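Local coordinates for putative prolyl-tRNA synthetase (Leishmania major, PDB 5XIL), which probably catalyses the ATP-dependent attachment of L-proline to tRNA(Pro), releasing AMP and diphosphate, here as the part carrying the class II catalytic core, anticodon-binding and C-terminal zinc-binding regions, at residues Y403-A406 with K407-E411; W16-D19 with V20-A24; A382-A385 with Q386-A389; C171-E174 with V175-L179. All coordinates share one frame; numbering follows the deposited sequence.

Interaction 1 (Y403-A406 with K407-E411)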
# COMPACT_ATOMS: atom_id res chain seq x y z
N TYR A 403 -16.69 -9.31 -18.15
CA TYR A 403 -17.68 -8.46 -17.46
C TYR A 403 -19.04 -8.71 -18.08
O TYR A 403 -20.03 -8.94 -17.37
CB TYR A 403 -17.29 -7.02 -17.46
CG TYR A 403 -18.33 -6.16 -16.84
CD1 TYR A 403 -18.50 -6.13 -15.44
CD2 TYR A 403 -19.25 -5.47 -17.61
CE1 TYR A 403 -19.53 -5.39 -14.86
CE2 TYR A 403 -20.32 -4.80 -17.05
CZ TYR A 403 -20.42 -4.73 -15.65
OH TYR A 403 -21.43 -4.04 -15.07
N ALA A 404 -19.08 -8.69 -19.41
CA ALA A 404 -20.35 -8.87 -20.13
C ALA A 404 -21.00 -10.20 -19.86
O ALA A 404 -22.23 -10.25 -19.62
CB ALA A 404 -20.17 -8.59 -21.68
N ARG A 405 -20.23 -11.28 -19.84
CA ARG A 405 -20.72 -12.59 -19.63
C ARG A 405 -21.28 -12.69 -18.16
O ARG A 405 -22.35 -13.24 -17.94
CB ARG A 405 -19.63 -13.62 -19.82
CG ARG A 405 -19.92 -15.04 -19.38
CD ARG A 405 -20.76 -15.80 -20.40
NE ARG A 405 -21.17 -17.13 -19.93
CZ ARG A 405 -22.24 -17.80 -20.38
NH1 ARG A 405 -23.03 -17.28 -21.30
NH2 ARG A 405 -22.54 -19.01 -19.88
N ALA A 406 -20.52 -12.18 -17.21
CA ALA A 406 -20.97 -12.17 -15.81
C ALA A 406 -22.20 -11.32 -15.62
O ALA A 406 -23.12 -11.79 -14.94
CB ALA A 406 -19.85 -11.69 -14.90
N LYS A 407 -22.28 -10.15 -16.24
CA LYS A 407 -23.46 -9.28 -16.13
C LYS A 407 -24.75 -9.98 -16.66
O LYS A 407 -25.85 -9.89 -16.03
CB LYS A 407 -23.20 -7.97 -16.83
CG LYS A 407 -24.23 -6.90 -16.58
CD LYS A 407 -23.99 -5.67 -17.44
CE LYS A 407 -25.19 -4.72 -17.44
NZ LYS A 407 -25.27 -4.10 -16.09
N GLU A 408 -24.61 -10.65 -17.79
CA GLU A 408 -25.70 -11.44 -18.42
C GLU A 408 -26.19 -12.58 -17.52
O GLU A 408 -27.40 -12.80 -17.36
CB GLU A 408 -25.22 -12.06 -19.77
CG GLU A 408 -26.26 -12.99 -20.40
CD GLU A 408 -25.77 -13.72 -21.67
OE1 GLU A 408 -25.26 -14.86 -21.55
OE2 GLU A 408 -25.91 -13.14 -22.76
N THR A 409 -25.28 -13.34 -16.97
CA THR A 409 -25.59 -14.35 -16.05
C THR A 409 -26.40 -13.74 -14.82
O THR A 409 -27.45 -14.30 -14.39
CB THR A 409 -24.31 -15.04 -15.63
OG1 THR A 409 -23.75 -15.72 -16.79
CG2 THR A 409 -24.59 -16.01 -14.57
N MET A 410 -25.91 -12.62 -14.28
CA MET A 410 -26.52 -11.94 -13.20
C MET A 410 -27.91 -11.54 -13.51
O MET A 410 -28.83 -11.85 -12.70
CB MET A 410 -25.67 -10.76 -12.68
CG MET A 410 -26.32 -9.96 -11.51
SD MET A 410 -25.45 -8.43 -11.06
CE MET A 410 -25.85 -7.37 -12.43
N GLU A 411 -28.10 -10.84 -14.64
CA GLU A 411 -29.40 -10.36 -14.99
C GLU A 411 -30.37 -11.48 -15.28
O GLU A 411 -31.56 -11.34 -14.92
CB GLU A 411 -29.30 -9.37 -16.14
CG GLU A 411 -28.62 -8.08 -15.74
CD GLU A 411 -28.30 -7.15 -16.88
OE1 GLU A 411 -28.32 -7.58 -18.06
OE2 GLU A 411 -27.99 -5.99 -16.59
O HOH W 1 -22.39 -2.28 -16.49
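R405 and E408 are joined by a salt bridge, R405 NH1 lying 3.3 Å from E408 OE1. The guanidinium and carboxylate planes stand 76° apart, and the NH1–OE1 pair is the one that makes the bridge. R405 reaches E408 because its chain bends at CG (chi2 80°). The carbonyl oxygen of R405 takes the amide of T409, with T409 N at 3.1 Å and an N-H...O angle of 168°. T409 OG1 sits at the same distance, 3.1 Å, from R405 O, and it also lies over one face of the R405 guanidinium. On another side of the helix the aliphatic part of K407 runs against the Y403 ring, K407 CD approaching Y403 CE2 to 3.8 Å. Past that touch K407 turns at its last torsion and NZ forms a salt bridge with E411 OE2 at 3.3 Å. A water 2.5 Å from Y403 OH is held only weakly by K407 NZ. P193 packs on Y403, A406 and M410. These are i to i+3 and i to i+4 pairings of an alpha-helix, here the end of helix 387-412, where T409 touches E219 beside the magnesium site that E219 and H413 form.

Interaction 2 (W16-D19 with V20-A24)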
# COMPACT_ATOMS: atom_id res chain seq x y z
N TRP A 16 -14.87 -27.66 -5.51
CA TRP A 16 -14.33 -26.97 -6.65
C TRP A 16 -13.48 -25.77 -6.18
O TRP A 16 -12.35 -25.60 -6.62
CB TRP A 16 -15.47 -26.48 -7.51
CG TRP A 16 -15.01 -25.58 -8.59
CD1 TRP A 16 -14.56 -25.96 -9.81
CD2 TRP A 16 -14.99 -24.15 -8.57
NE1 TRP A 16 -14.23 -24.87 -10.56
CE2 TRP A 16 -14.44 -23.74 -9.82
CE3 TRP A 16 -15.36 -23.19 -7.64
CZ2 TRP A 16 -14.26 -22.38 -10.17
CZ3 TRP A 16 -15.17 -21.85 -7.97
CH2 TRP A 16 -14.60 -21.46 -9.23
N TYR A 17 -14.04 -24.98 -5.28
CA TYR A 17 -13.40 -23.70 -4.89
C TYR A 17 -12.09 -24.03 -4.18
O TYR A 17 -11.06 -23.43 -4.47
CB TYR A 17 -14.32 -22.99 -3.93
CG TYR A 17 -13.85 -21.65 -3.43
CD1 TYR A 17 -13.86 -20.55 -4.25
CD2 TYR A 17 -13.47 -21.48 -2.12
CE1 TYR A 17 -13.43 -19.33 -3.78
CE2 TYR A 17 -13.06 -20.25 -1.64
CZ TYR A 17 -13.05 -19.18 -2.50
OH TYR A 17 -12.65 -17.97 -1.98
N ILE A 18 -12.12 -24.95 -3.20
CA ILE A 18 -10.90 -25.35 -2.54
C ILE A 18 -9.83 -25.90 -3.48
O ILE A 18 -8.68 -25.53 -3.35
CB ILE A 18 -11.16 -26.39 -1.45
CG1 ILE A 18 -11.81 -25.74 -0.29
CG2 ILE A 18 -9.87 -27.00 -0.93
CD1 ILE A 18 -12.65 -26.72 0.48
N ASP A 19 -10.21 -26.70 -4.46
CA ASP A 19 -9.28 -27.25 -5.43
C ASP A 19 -8.70 -26.10 -6.27
O ASP A 19 -7.52 -26.06 -6.57
CB ASP A 19 -9.95 -28.31 -6.34
CG ASP A 19 -8.96 -29.31 -6.98
OD1 ASP A 19 -8.01 -29.69 -6.29
OD2 ASP A 19 -9.13 -29.72 -8.19
N VAL A 20 -9.54 -25.16 -6.66
CA VAL A 20 -9.00 -24.08 -7.46
C VAL A 20 -8.00 -23.25 -6.71
O VAL A 20 -6.97 -22.94 -7.28
CB VAL A 20 -10.12 -23.21 -8.01
CG1 VAL A 20 -9.62 -21.84 -8.49
CG2 VAL A 20 -10.85 -24.02 -9.04
N ILE A 21 -8.35 -22.79 -5.53
CA ILE A 21 -7.52 -21.82 -4.84
C ILE A 21 -6.15 -22.47 -4.48
O ILE A 21 -5.15 -21.81 -4.48
CB ILE A 21 -8.18 -21.16 -3.67
CG1 ILE A 21 -8.42 -22.14 -2.56
CG2 ILE A 21 -9.45 -20.41 -4.08
CD1 ILE A 21 -9.15 -21.52 -1.41
N THR A 22 -6.16 -23.77 -4.28
CA THR A 22 -4.92 -24.52 -3.97
C THR A 22 -4.07 -24.75 -5.20
O THR A 22 -2.91 -24.41 -5.19
CB THR A 22 -5.23 -25.85 -3.25
OG1 THR A 22 -6.13 -26.60 -4.05
CG2 THR A 22 -5.93 -25.63 -2.01
N LYS A 23 -4.65 -25.30 -6.26
CA LYS A 23 -3.95 -25.60 -7.51
C LYS A 23 -3.50 -24.35 -8.23
O LYS A 23 -2.47 -24.36 -8.83
CB LYS A 23 -4.80 -26.49 -8.45
CG LYS A 23 -4.82 -27.96 -8.05
CD LYS A 23 -5.80 -28.69 -8.94
CE LYS A 23 -5.65 -30.21 -8.96
NZ LYS A 23 -6.84 -30.82 -9.67
N ALA A 24 -4.21 -23.24 -8.08
CA ALA A 24 -3.82 -21.97 -8.72
C ALA A 24 -2.80 -21.21 -7.87
O ALA A 24 -2.38 -20.12 -8.24
CB ALA A 24 -5.03 -21.09 -9.00
O HOH W 2 -5.86 -28.90 -4.76
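V20 lays a methyl over the indole of W16, and one residue on I21 does the same to the phenol ring of Y17: two successive i to i+4 CH-pi contacts along the alpha-helix 13-23. V20 CG2 is 3.9 Å from the centroid of the five-membered ring of W16, 21° off its normal, and is displaced toward the rim. I21 CG2 is more central, 12° off the normal and 4.2 Å from the centroid of the Y17 ring. Both aromatic side chains have CG anti to the backbone N (W16 chi1 171°), which swings the rings alongside the next turn. Their polar ends bond elsewhere, W16 NE1 to D278 O and Y17 OH to P149 O, while Y17 and I21 also pack on helix 267-276. A further side of the helix is polar. The extended chain of K23 crosses the D19 carboxylate, and K23 NZ meets D19 OD2 on its syn side at 2.9 Å in a salt bridge; the N-terminal segment shares both groups, through A6 N to D19 OD2 and G4 O to K23 NZ. T22 OG1 lies 2.9 Å from both I18 O and D19 O, and a water donates to D19 OD1 at 2.8 Å.

Interaction 3 (A382-A385 with Q386-A389)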
# COMPACT_ATOMS: atom_id res chain seq x y z
N ALA A 382 0.09 -10.99 -35.20
CA ALA A 382 1.36 -10.68 -35.92
C ALA A 382 2.45 -10.29 -34.95
O ALA A 382 2.20 -9.53 -33.96
CB ALA A 382 1.11 -9.54 -36.93
N TRP A 383 3.66 -10.80 -35.18
CA TRP A 383 4.78 -10.48 -34.37
C TRP A 383 5.65 -9.47 -35.05
O TRP A 383 6.38 -9.81 -35.99
CB TRP A 383 5.54 -11.73 -34.03
CG TRP A 383 6.62 -11.52 -33.03
CD1 TRP A 383 6.91 -10.39 -32.33
CD2 TRP A 383 7.52 -12.50 -32.58
NE1 TRP A 383 7.97 -10.59 -31.51
CE2 TRP A 383 8.33 -11.90 -31.60
CE3 TRP A 383 7.72 -13.83 -32.90
CZ2 TRP A 383 9.38 -12.56 -30.98
CZ3 TRP A 383 8.71 -14.51 -32.24
CH2 TRP A 383 9.55 -13.87 -31.30
N ASP A 384 5.51 -8.24 -34.58
CA ASP A 384 6.11 -7.05 -35.19
C ASP A 384 6.04 -5.91 -34.17
O ASP A 384 5.78 -6.16 -32.97
CB ASP A 384 5.43 -6.73 -36.54
CG ASP A 384 3.91 -6.51 -36.42
OD1 ASP A 384 3.41 -5.93 -35.41
OD2 ASP A 384 3.23 -6.90 -37.35
N ALA A 385 6.31 -4.68 -34.61
CA ALA A 385 6.30 -3.48 -33.79
C ALA A 385 4.95 -3.22 -33.05
O ALA A 385 4.91 -2.49 -32.06
CB ALA A 385 6.66 -2.25 -34.63
N GLN A 386 3.88 -3.74 -33.60
CA GLN A 386 2.54 -3.49 -33.09
C GLN A 386 2.09 -4.53 -32.07
O GLN A 386 1.00 -4.37 -31.48
CB GLN A 386 1.52 -3.51 -34.21
CG GLN A 386 1.45 -2.22 -34.97
CD GLN A 386 2.64 -2.06 -35.90
OE1 GLN A 386 2.97 -2.97 -36.69
NE2 GLN A 386 3.28 -0.92 -35.83
N THR A 387 2.91 -5.56 -31.87
CA THR A 387 2.48 -6.69 -31.03
C THR A 387 2.08 -6.25 -29.56
O THR A 387 1.03 -6.67 -29.07
CB THR A 387 3.52 -7.81 -30.99
OG1 THR A 387 3.90 -8.20 -32.32
CG2 THR A 387 2.99 -9.04 -30.20
N PRO A 388 2.93 -5.49 -28.88
CA PRO A 388 2.52 -5.11 -27.52
C PRO A 388 1.18 -4.35 -27.44
O PRO A 388 0.33 -4.67 -26.56
CB PRO A 388 3.73 -4.33 -26.99
CG PRO A 388 4.88 -4.72 -27.89
CD PRO A 388 4.26 -4.97 -29.21
N ALA A 389 0.92 -3.41 -28.34
CA ALA A 389 -0.35 -2.74 -28.33
C ALA A 389 -1.45 -3.69 -28.68
O ALA A 389 -2.56 -3.55 -28.16
CB ALA A 389 -0.37 -1.50 -29.27
O HOH W 3 2.96 -1.90 -30.03
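A capping box formed by D384 and T387 sits where the chain enters helix 387-412, just after strand 378-382. The side chain of T387 reaches back to the backbone: D384 N donates to T387 OG1 at 2.8 Å, and the bond is nearly straight, with an N-H...O angle of 169°. The return bond of the box runs from Q386 N to D384 OD1 at 2.9 Å, arriving on the anti side of the carboxylate. T387 OG1 also lies 2.7 Å from A382 O. The hydroxyl is positioned by its first torsion (chi1 -53°), which puts OG1 beside the T387 backbone N and anti to the carbonyl carbon. The backbone from D384 to T387 makes a type I beta turn, closed by T387 N donating to D384 O at 3.1 Å; that donor stands well above the carbonyl plane, 58° out of it, so no lone pair is addressed. In the anticodon-binding domain, this turn joins the edge strand of a five-stranded mixed sheet to the long helix. W383 presents the edge of its indole to T387, with W383 CD1 3.7 Å from T387 OG1. Its NE1 bonds E322 OE1 on helix 306-325, R366 makes a cation-pi contact with its ring, and T387 packs on L323 and L368. Further along, a water links the first turn, donating to A385 O at 2.9 Å and accepting from A389 N at 3.0 Å.

Interaction 4 (C171-E174 with V175-L179)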
# COMPACT_ATOMS: atom_id res chain seq x y z
N CYS A 171 -22.05 14.55 4.29
CA CYS A 171 -21.85 13.18 4.77
C CYS A 171 -22.55 12.20 3.80
O CYS A 171 -21.92 11.27 3.32
CB CYS A 171 -22.38 13.09 6.18
SG CYS A 171 -22.28 11.44 6.94
N ALA A 172 -23.82 12.48 3.45
CA ALA A 172 -24.60 11.66 2.52
C ALA A 172 -23.99 11.57 1.17
O ALA A 172 -24.01 10.49 0.53
CB ALA A 172 -26.04 12.14 2.38
N LYS A 173 -23.44 12.68 0.70
CA LYS A 173 -22.83 12.71 -0.61
C LYS A 173 -21.58 11.81 -0.64
O LYS A 173 -21.42 11.05 -1.57
CB LYS A 173 -22.50 14.13 -1.03
CG LYS A 173 -21.59 14.30 -2.24
CD LYS A 173 -21.55 15.80 -2.57
CE LYS A 173 -20.73 16.13 -3.82
NZ LYS A 173 -19.34 15.66 -3.56
N GLU A 174 -20.78 11.84 0.42
CA GLU A 174 -19.54 11.04 0.45
C GLU A 174 -19.86 9.54 0.54
O GLU A 174 -19.13 8.70 -0.01
CB GLU A 174 -18.68 11.45 1.61
CG GLU A 174 -17.29 10.79 1.57
CD GLU A 174 -16.43 11.16 2.76
OE1 GLU A 174 -16.92 11.18 3.95
OE2 GLU A 174 -15.23 11.39 2.52
N VAL A 175 -20.89 9.22 1.31
CA VAL A 175 -21.38 7.84 1.43
C VAL A 175 -21.54 7.19 0.06
O VAL A 175 -21.06 6.08 -0.18
CB VAL A 175 -22.70 7.80 2.20
CG1 VAL A 175 -23.39 6.46 1.98
CG2 VAL A 175 -22.45 7.97 3.70
N LEU A 176 -22.15 7.90 -0.87
CA LEU A 176 -22.38 7.41 -2.21
C LEU A 176 -21.16 7.52 -3.12
O LEU A 176 -21.01 6.71 -4.01
CB LEU A 176 -23.58 8.08 -2.86
CG LEU A 176 -24.94 7.87 -2.21
CD1 LEU A 176 -26.04 8.77 -2.78
CD2 LEU A 176 -25.34 6.43 -2.40
N GLU A 177 -20.31 8.50 -2.90
CA GLU A 177 -19.05 8.57 -3.62
C GLU A 177 -18.20 7.34 -3.33
O GLU A 177 -17.60 6.76 -4.27
CB GLU A 177 -18.26 9.84 -3.33
CG GLU A 177 -18.87 11.07 -4.04
CD GLU A 177 -18.33 12.39 -3.49
OE1 GLU A 177 -17.88 12.49 -2.33
OE2 GLU A 177 -18.38 13.37 -4.22
N ILE A 178 -18.17 6.97 -2.08
CA ILE A 178 -17.41 5.85 -1.64
C ILE A 178 -18.02 4.56 -2.19
O ILE A 178 -17.29 3.69 -2.69
CB ILE A 178 -17.29 5.80 -0.08
CG1 ILE A 178 -16.40 6.94 0.44
CG2 ILE A 178 -16.79 4.42 0.39
CD1 ILE A 178 -14.93 6.82 0.10
N LEU A 179 -19.34 4.46 -2.16
CA LEU A 179 -20.01 3.34 -2.77
C LEU A 179 -19.69 3.19 -4.24
O LEU A 179 -19.41 2.07 -4.68
CB LEU A 179 -21.56 3.38 -2.58
CG LEU A 179 -22.23 2.04 -2.92
CD1 LEU A 179 -21.94 1.04 -1.84
CD2 LEU A 179 -23.72 2.23 -3.10
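K173 NZ grips E177 OE2 at 2.6 Å, a short salt bridge four residues along helix 168-189. The ammonium comes from above the carboxylate, 38° out of its plane, and E177 OE1 is more distant at 3.7 Å from K173 NZ, so one oxygen carries the bridge. K173 is extended as far as CE and then turns (chi4 -60°), which folds NZ back over E177; E177, with CG beside its own backbone N (chi1 -75°), comes up from the following turn. The backbone repeats the link, E177 N donating to K173 O at 3.1 Å. A different side of the helix is buried. There E174 and I178 lie side by side and point the same way, E174 CG 4.1 Å from I178 CG1, and I178 N bonds E174 O at 2.9 Å. The E174 carboxylate is satisfied outside the helix: OE1 by W165 NE1 and N260 ND2, OE2 by a salt bridge to R132. V175, C171 and I178 pack on strands of the class II synthetase core domain, among them 223-234 and 253-265. The chemistry thus divides by side: an outer lysine-glutamate pair within the helix, and a buried glutamate whose charge is probably balanced by R132, with W165 and N260 bonding its other oxygen.

In the fold
All four contacts are local, but their settings differ. Interactions 1 and 3 lie on the same helix, 387-412: interaction 3 leads into it from the anticodon-binding domain, and interaction 1 lies near its other end beside a magnesium site, their centres about 31 Å apart. Interaction 1 is a surface contact dominated by charged side chains, whereas the other three are partly buried. Interactions 2 and 4 both combine a lysine-acid salt bridge with a buried side: aromatic rings under aliphatic methyls in 16-24, and aliphatic groups next to a buried glutamate in 171-179. They lie on opposite sides of the chain's centre. Interaction 3 alone relies on capping of a helix start instead of helical i to i+4 side-chain pairs.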